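Long-range contact in SmhA (Serratia marcescens, PDB 7A27), which is the A component of the tripartite alpha-pore-forming toxin Smh, here in its soluble form, and probably acts with its partner proteins to perforate membranes: residues 126-137 with 291-302. Sequence-based numbering, arbitrary orientation.
Sequences AQAVHTQLQAKR and YVLTEQRMALLP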
loop_
_atom_site.group_PDB
_atom_site.type_symbol
_atom_site.label_atom_id
_atom_site.label_comp_id
_atom_site.label_asym_id
_atom_site.label_seq_id
_atom_site.Cartn_x
_atom_site.Cartn_y
_atom_site.Cartn_z
ATOM N N ALA A 126 13.326 8.364 -5.493
ATOM C CA ALA A 126 12.763 7.145 -4.891
ATOM C C ALA A 126 13.527 6.836 -3.600
ATOM O O ALA A 126 12.873 6.543 -2.588
ATOM C CB ALA A 126 12.836 6.013 -5.867
ATOM N N GLN A 127 14.859 6.925 -3.609
ATOM C CA GLN A 127 15.636 6.645 -2.377
ATOM C C GLN A 127 15.108 7.533 -1.245
ATOM O O GLN A 127 14.886 7.007 -0.141
ATOM C CB GLN A 127 17.134 6.886 -2.538
ATOM C CG GLN A 127 17.970 6.243 -1.427
ATOM C CD GLN A 127 17.936 4.735 -1.503
ATOM O OE1 GLN A 127 18.281 4.127 -2.517
ATOM N NE2 GLN A 127 17.524 4.123 -0.409
ATOM N N ALA A 128 14.889 8.820 -1.518
ATOM C CA ALA A 128 14.434 9.816 -0.518
ATOM C C ALA A 128 13.133 9.348 0.136
ATOM O O ALA A 128 13.013 9.438 1.372
ATOM C CB ALA A 128 14.269 11.175 -1.157
ATOM N N VAL A 129 12.199 8.868 -0.675
ATOM C CA VAL A 129 10.880 8.376 -0.192
ATOM C C VAL A 129 11.088 7.106 0.638
ATOM O O VAL A 129 10.453 6.989 1.703
ATOM C CB VAL A 129 9.912 8.138 -1.362
ATOM C CG1 VAL A 129 8.688 7.372 -0.914
ATOM C CG2 VAL A 129 9.506 9.441 -2.032
ATOM N N HIS A 130 11.924 6.172 0.179
ATOM C CA HIS A 130 12.183 4.905 0.913
ATOM C C HIS A 130 12.785 5.203 2.284
ATOM O O HIS A 130 12.407 4.537 3.254
ATOM C CB HIS A 130 13.102 3.963 0.140
ATOM C CG HIS A 130 13.375 2.708 0.899
ATOM N ND1 HIS A 130 14.533 2.507 1.632
ATOM C CD2 HIS A 130 12.602 1.620 1.104
ATOM C CE1 HIS A 130 14.485 1.325 2.198
ATOM N NE2 HIS A 130 13.310 0.758 1.896
ATOM N N THR A 131 13.707 6.160 2.362
ATOM C CA THR A 131 14.382 6.505 3.629
ATOM C C THR A 131 13.332 6.997 4.634
ATOM O O THR A 131 13.483 6.657 5.827
ATOM C CB THR A 131 15.545 7.466 3.393
ATOM O OG1 THR A 131 16.433 6.849 2.457
ATOM C CG2 THR A 131 16.287 7.786 4.669
ATOM N N GLN A 132 12.303 7.736 4.194
ATOM C CA GLN A 132 11.220 8.219 5.095
ATOM C C GLN A 132 10.381 7.018 5.568
ATOM O O GLN A 132 10.059 6.955 6.759
ATOM C CB GLN A 132 10.343 9.280 4.430
ATOM C CG GLN A 132 10.874 10.695 4.551
ATOM C CD GLN A 132 9.961 11.692 3.871
ATOM O OE1 GLN A 132 8.808 11.402 3.536
ATOM N NE2 GLN A 132 10.459 12.912 3.692
ATOM N N LEU A 133 10.029 6.098 4.673
ATOM C CA LEU A 133 9.228 4.897 5.015
ATOM C C LEU A 133 9.992 4.045 6.036
ATOM O O LEU A 133 9.371 3.548 6.985
ATOM C CB LEU A 133 8.936 4.112 3.729
ATOM C CG LEU A 133 7.852 4.704 2.838
ATOM C CD1 LEU A 133 7.784 3.978 1.514
ATOM C CD2 LEU A 133 6.509 4.624 3.539
ATOM N N GLN A 134 11.298 3.896 5.837
ATOM C CA GLN A 134 12.204 3.098 6.704
ATOM C C GLN A 134 12.215 3.707 8.114
ATOM O O GLN A 134 12.147 2.939 9.088
ATOM C CB GLN A 134 13.593 3.071 6.065
ATOM C CG GLN A 134 14.499 1.972 6.589
ATOM C CD GLN A 134 15.830 2.008 5.882
ATOM O OE1 GLN A 134 16.057 1.275 4.923
ATOM N NE2 GLN A 134 16.687 2.930 6.298
ATOM N N ALA A 135 12.270 5.040 8.209
ATOM C CA ALA A 135 12.266 5.803 9.477
ATOM C C ALA A 135 10.960 5.543 10.239
ATOM O O ALA A 135 11.017 5.254 11.444
ATOM C CB ALA A 135 12.448 7.269 9.196
ATOM N N LYS A 136 9.818 5.659 9.568
ATOM C CA LYS A 136 8.502 5.404 10.184
ATOM C C LYS A 136 8.459 3.953 10.656
ATOM O O LYS A 136 8.059 3.721 11.806
ATOM C CB LYS A 136 7.354 5.692 9.210
ATOM C CG LYS A 136 6.980 7.156 9.040
ATOM C CD LYS A 136 6.509 7.758 10.372
ATOM C CE LYS A 136 5.780 9.086 10.281
ATOM N NZ LYS A 136 6.605 10.198 9.748
ATOM N N ARG A 137 8.850 3.002 9.815
ATOM C CA ARG A 137 8.822 1.572 10.201
ATOM C C ARG A 137 9.533 1.407 11.554
ATOM O O ARG A 137 8.945 0.797 12.464
ATOM C CB ARG A 137 9.482 0.708 9.126
ATOM C CG ARG A 137 9.616 -0.750 9.520
ATOM C CD ARG A 137 10.392 -1.553 8.502
ATOM N NE ARG A 137 10.676 -2.879 9.039
ATOM C CZ ARG A 137 11.246 -3.860 8.361
ATOM N NH1 ARG A 137 11.572 -3.685 7.089
ATOM N NH2 ARG A 137 11.469 -5.020 8.952
ATOM N N TYR A 291 2.301 -1.581 6.349
ATOM C CA TYR A 291 3.272 -0.460 6.248
ATOM C C TYR A 291 4.640 -1.076 5.967
ATOM O O TYR A 291 5.351 -0.610 5.078
ATOM C CB TYR A 291 3.329 0.391 7.514
ATOM C CG TYR A 291 3.917 1.762 7.311
ATOM C CD1 TYR A 291 5.282 1.959 7.207
ATOM C CD2 TYR A 291 3.094 2.871 7.211
ATOM C CE1 TYR A 291 5.816 3.230 7.025
ATOM C CE2 TYR A 291 3.609 4.140 7.010
ATOM C CZ TYR A 291 4.974 4.321 6.925
ATOM O OH TYR A 291 5.443 5.586 6.744
ATOM N N VAL A 292 4.974 -2.134 6.697
ATOM C CA VAL A 292 6.266 -2.861 6.565
ATOM C C VAL A 292 6.377 -3.412 5.131
ATOM O O VAL A 292 7.471 -3.297 4.533
ATOM C CB VAL A 292 6.401 -3.962 7.633
ATOM C CG1 VAL A 292 7.574 -4.867 7.344
ATOM C CG2 VAL A 292 6.539 -3.394 9.027
ATOM N N LEU A 293 5.302 -3.987 4.593
ATOM C CA LEU A 293 5.320 -4.558 3.220
ATOM C C LEU A 293 5.478 -3.415 2.217
ATOM O O LEU A 293 6.167 -3.617 1.207
ATOM C CB LEU A 293 4.060 -5.377 2.935
ATOM C CG LEU A 293 3.978 -6.735 3.629
ATOM C CD1 LEU A 293 2.767 -7.506 3.116
ATOM C CD2 LEU A 293 5.226 -7.567 3.412
ATOM N N THR A 294 4.901 -2.242 2.504
ATOM C CA THR A 294 5.004 -1.057 1.615
ATOM C C THR A 294 6.484 -0.673 1.576
ATOM O O THR A 294 7.024 -0.647 0.484
ATOM C CB THR A 294 4.024 0.039 2.037
ATOM O OG1 THR A 294 2.708 -0.515 1.965
ATOM C CG2 THR A 294 4.091 1.272 1.165
ATOM N N GLU A 295 7.125 -0.517 2.739
ATOM C CA GLU A 295 8.561 -0.178 2.873
ATOM C C GLU A 295 9.407 -1.179 2.088
ATOM O O GLU A 295 10.318 -0.719 1.398
ATOM C CB GLU A 295 8.965 -0.194 4.346
ATOM C CG GLU A 295 10.400 0.250 4.613
ATOM C CD GLU A 295 11.482 -0.816 4.557
ATOM O OE1 GLU A 295 11.166 -1.993 4.734
ATOM O OE2 GLU A 295 12.656 -0.460 4.356
ATOM N N GLN A 296 9.116 -2.483 2.184
ATOM C CA GLN A 296 9.927 -3.566 1.566
ATOM C C GLN A 296 9.817 -3.542 0.034
ATOM O O GLN A 296 10.853 -3.745 -0.623
ATOM C CB GLN A 296 9.564 -4.935 2.136
ATOM C CG GLN A 296 10.231 -5.219 3.477
ATOM C CD GLN A 296 9.654 -6.405 4.216
ATOM O OE1 GLN A 296 8.731 -7.075 3.754
ATOM N NE2 GLN A 296 10.181 -6.667 5.400
ATOM N N ARG A 297 8.631 -3.318 -0.530
ATOM C CA ARG A 297 8.455 -3.274 -2.010
ATOM C C ARG A 297 9.130 -2.017 -2.553
ATOM O O ARG A 297 9.681 -2.085 -3.650
ATOM C CB ARG A 297 6.985 -3.271 -2.424
ATOM C CG ARG A 297 6.203 -4.469 -1.920
ATOM C CD ARG A 297 6.670 -5.820 -2.436
ATOM N NE ARG A 297 6.177 -6.847 -1.504
ATOM C CZ ARG A 297 4.894 -7.242 -1.388
ATOM N NH1 ARG A 297 3.929 -6.696 -2.140
ATOM N NH2 ARG A 297 4.602 -8.180 -0.500
ATOM N N MET A 298 9.099 -0.932 -1.778
ATOM C CA MET A 298 9.676 0.390 -2.125
ATOM C C MET A 298 11.204 0.321 -2.069
ATOM O O MET A 298 11.842 1.091 -2.795
ATOM C CB MET A 298 9.182 1.424 -1.121
ATOM C CG MET A 298 9.538 2.855 -1.466
ATOM S SD MET A 298 8.919 3.539 -3.000
ATOM C CE MET A 298 7.321 2.758 -2.955
ATOM N N ALA A 299 11.781 -0.580 -1.276
ATOM C CA ALA A 299 13.245 -0.727 -1.115
ATOM C C ALA A 299 13.899 -1.074 -2.461
ATOM O O ALA A 299 15.040 -0.655 -2.698
ATOM C CB ALA A 299 13.550 -1.793 -0.109
ATOM N N LEU A 300 13.200 -1.769 -3.343
ATOM C CA LEU A 300 13.760 -2.261 -4.628
ATOM C C LEU A 300 13.616 -1.208 -5.742
ATOM O O LEU A 300 14.291 -1.368 -6.787
ATOM C CB LEU A 300 13.061 -3.563 -5.038
ATOM C CG LEU A 300 12.848 -4.655 -3.987
ATOM C CD1 LEU A 300 11.936 -5.729 -4.568
ATOM C CD2 LEU A 300 14.163 -5.248 -3.485
ATOM N N LEU A 301 12.801 -0.166 -5.547
ATOM C CA LEU A 301 12.469 0.818 -6.616
ATOM C C LEU A 301 13.697 1.646 -7.019
ATOM O O LEU A 301 13.940 1.800 -8.215
ATOM C CB LEU A 301 11.312 1.702 -6.159
ATOM C CG LEU A 301 10.772 2.665 -7.217
ATOM C CD1 LEU A 301 10.281 1.939 -8.449
ATOM C CD2 LEU A 301 9.658 3.504 -6.649
ATOM N N PRO A 302 14.489 2.225 -6.082
ATOM C CA PRO A 302 15.669 2.995 -6.458
ATOM C C PRO A 302 16.609 2.181 -7.370
ATOM O O PRO A 302 17.014 2.665 -8.404
ATOM C CB PRO A 302 16.319 3.303 -5.095
ATOM C CG PRO A 302 15.185 3.279 -4.111
ATOM C CD PRO A 302 14.308 2.166 -4.632
#
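The carboxylate of Glu-295 is held from the facing helix by a salt bridge at one oxygen and a weak hydrogen bond at the other. Arg-137 NH1 reaches Glu-295 OE1 at 2.9 Å, from above the carboxylate plane, while this oxygen lies near the guanidinium plane; His-130 NE2 gives Glu-295 OE2 the weak, bent bond at 2.8 Å. The cationic arginine, with the imidazole N-H nearby, would probably favour the buried glutamate as an anion. Its bend at chi2 (-88°) presents the oxygens to both partners, and the side chain fits as a knob among His-130, Leu-133, Gln-134 and Arg-137. With CG anti to the backbone N (chi1 179°), the His-130 ring spans the gap, and small Ala-299 lets it come close. Arg-137, extended from CG to NE, is long enough to cross; Val-292 CG1 lies 3.9 Å above its guanidinium centre, and Glu-141 pairs with its NE. Segments 126-137 and 291-299, on helices 104-155 and 272-299, run roughly antiparallel, axes approaching to 9.3 Å at 150°, within the toxin component's elongated helical bundle. Branched Leu-133 fills the apolar side, CD1 against Met-298 CG at 3.6 Å and CD2 by the Tyr-291 phenol, whose hydroxyl end also meets the aliphatic start of Lys-136. Met-298 also touches Leu-76 of helix 48-96. At the contact's other end, small Ala-126 lets the compact Pro-302 ring approach, CB to CG 4.0 Å.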